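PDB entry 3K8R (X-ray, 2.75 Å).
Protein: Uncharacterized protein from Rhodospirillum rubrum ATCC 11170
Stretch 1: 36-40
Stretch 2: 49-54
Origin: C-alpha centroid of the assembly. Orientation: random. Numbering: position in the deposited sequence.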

# COMPACT_ATOMS: atom_id res chain seq x y z
N SER A 36 13.09 0.91 8.90
CA SER A 36 12.91 0.88 7.45
C SER A 36 12.69 2.26 6.82
O SER A 36 12.44 2.36 5.62
CB SER A 36 11.72 0.00 7.10
OG SER A 36 10.52 0.67 7.43
N ALA A 37 12.77 3.32 7.63
CA ALA A 37 12.57 4.68 7.14
C ALA A 37 11.25 4.84 6.39
O ALA A 37 11.18 5.65 5.47
CB ALA A 37 13.72 5.09 6.24
N ARG A 38 10.22 4.08 6.78
CA ARG A 38 8.90 4.18 6.13
C ARG A 38 7.81 4.56 7.12
O ARG A 38 7.95 4.40 8.33
CB ARG A 38 8.49 2.83 5.53
CG ARG A 38 9.45 2.19 4.55
CD ARG A 38 9.55 2.96 3.24
NE ARG A 38 10.57 2.37 2.34
CZ ARG A 38 11.84 2.78 2.20
NH1 ARG A 38 12.33 3.80 2.90
NH2 ARG A 38 12.65 2.15 1.35
N VAL A 39 6.70 5.05 6.57
CA VAL A 39 5.52 5.33 7.38
C VAL A 39 4.61 4.13 7.13
O VAL A 39 4.16 3.94 6.01
CB VAL A 39 4.81 6.60 6.93
CG1 VAL A 39 3.53 6.82 7.74
CG2 VAL A 39 5.75 7.80 7.06
N ILE A 40 4.38 3.30 8.15
CA ILE A 40 3.51 2.12 8.01
C ILE A 40 2.06 2.48 8.37
O ILE A 40 1.80 2.99 9.48
CB ILE A 40 3.98 0.93 8.87
CG1 ILE A 40 5.42 0.56 8.52
CG2 ILE A 40 3.08 -0.27 8.64
CD1 ILE A 40 5.97 -0.56 9.34
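Stretch 2 49-54: FAFPPR

The two stretches are joined by a pair of backbone hydrogen bonds between Val 39 and Phe 51. The stronger runs from Val 39 N to Phe 51 O at 3.0 Å, and its angle at the hydrogen is 179°, essentially straight. The return bond, from Phe 51 N to Val 39 O, is weak: 3.3 Å with an angle of 159°. Together they make Val 39 and Phe 51 a hydrogen-bonded antiparallel pair, with 5.6 Å between Val 39 CA and Phe 51 CA. Val 39 O also receives a CA-H...O contact from Ala 50 CA at 3.4 Å, so one carbonyl serves two neighbouring residues of the facing strand.

Stretch 2 lies alongside stretch 1 as an antiparallel strand. Residues 49-51 are extended, with phi from -125 to -136° and psi from 131 to 143°. They face the extended residues 38-40. The N-to-C directions differ by 160°, which is also the signed crossing angle, and the axes approach to 4.8 Å. Ile 40 and Ala 50 form the next pair, of the non-hydrogen-bonded kind. Their CA atoms are closer than those of the first pair, with Ile 40 CA and Ala 50 CA 4.5 Å apart. In the other direction along the ladder, Arg 38 comes opposite Pro 52, where Arg 38 CA and Pro 52 CA are 4.4 Å apart. Pro 52 has no amide hydrogen to donate. After it the chain leaves the extended form, and Pro 53 and Arg 54 begin a 3-10 segment.

The side chains of Val 39 and Phe 51 share one face of the sheet, and both residues are buried. Val 39 CB lies over the face of the Phe 51 ring, 3.9 Å from the ring centroid and 27° off the normal, in a CH-pi contact. The closest side-chain atoms of this pair are Val 39 CB and Phe 51 CE1, at 3.6 Å. Phe 51 has chi1 near +66° (p), and the end of its side chain comes nearer to stretch 1. Val 39 has chi1 in the t well. Its CG2 meets Pro 53 CG at 3.5 Å, so Val 39 packs against both the aromatic ring and a proline. Pro 53 points its CA-to-CB bond toward stretch 1. Its ring also reaches the loop before the strand, where Pro 53 CD is 3.4 Å from Ala 37 O.

Ile 40 and Ala 50 direct their side chains to the other face. Nearby, Arg 38 CB is 4.4 Å from Ala 50 CB. The Arg 38 side chain passes along Pro 52: Arg 38 CD is 3.5 Å from Pro 52 N, and Arg 38 NH1 is 3.6 Å from Pro 52 CB, which lies over one face of the guanidinium. Arg 38 NH1 also makes a weak hydrogen bond to Ala 37 O, at 3.4 Å, within its own stretch. In all, the contact buries 414 Å², counting both sides.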

# COMPACT_ATOMS: atom_id res chain seq x y z
N PHE A 49 -0.26 -0.46 4.08
CA PHE A 49 0.43 0.34 3.06
C PHE A 49 1.63 1.04 3.69
O PHE A 49 1.51 1.64 4.75
CB PHE A 49 -0.53 1.36 2.45
CG PHE A 49 0.11 2.30 1.46
CD1 PHE A 49 0.48 1.84 0.19
CD2 PHE A 49 0.31 3.63 1.77
CE1 PHE A 49 1.06 2.70 -0.73
CE2 PHE A 49 0.89 4.49 0.85
CZ PHE A 49 1.27 4.01 -0.40
N ALA A 50 2.79 0.94 3.04
CA ALA A 50 4.00 1.59 3.53
C ALA A 50 4.56 2.48 2.44
O ALA A 50 4.65 2.03 1.29
CB ALA A 50 5.04 0.56 3.95
N PHE A 51 4.91 3.71 2.78
CA PHE A 51 5.53 4.64 1.82
C PHE A 51 6.69 5.36 2.48
O PHE A 51 6.63 5.64 3.68
CB PHE A 51 4.53 5.66 1.31
CG PHE A 51 4.04 6.62 2.36
CD1 PHE A 51 3.01 6.27 3.23
CD2 PHE A 51 4.59 7.89 2.47
CE1 PHE A 51 2.55 7.16 4.20
CE2 PHE A 51 4.14 8.80 3.44
CZ PHE A 51 3.12 8.43 4.31
N PRO A 52 7.77 5.60 1.73
CA PRO A 52 8.88 6.38 2.27
C PRO A 52 8.47 7.85 2.25
O PRO A 52 8.37 8.42 1.17
CB PRO A 52 10.02 6.12 1.30
CG PRO A 52 9.36 5.71 0.05
CD PRO A 52 8.13 4.98 0.45
N PRO A 53 8.25 8.45 3.43
CA PRO A 53 7.74 9.82 3.53
C PRO A 53 8.61 10.93 2.93
O PRO A 53 8.07 11.97 2.55
CB PRO A 53 7.58 10.01 5.04
CG PRO A 53 8.64 9.16 5.62
CD PRO A 53 8.77 7.97 4.72
N ARG A 54 9.93 10.73 2.83
CA ARG A 54 10.80 11.77 2.25
C ARG A 54 10.62 11.94 0.74
O ARG A 54 11.22 12.83 0.16
CB ARG A 54 12.27 11.57 2.61
CG ARG A 54 12.51 11.77 4.09
CD ARG A 54 13.97 11.73 4.49
NE ARG A 54 14.11 12.00 5.92
CZ ARG A 54 14.16 11.09 6.88
NH1 ARG A 54 14.09 9.80 6.59
NH2 ARG A 54 14.27 11.47 8.15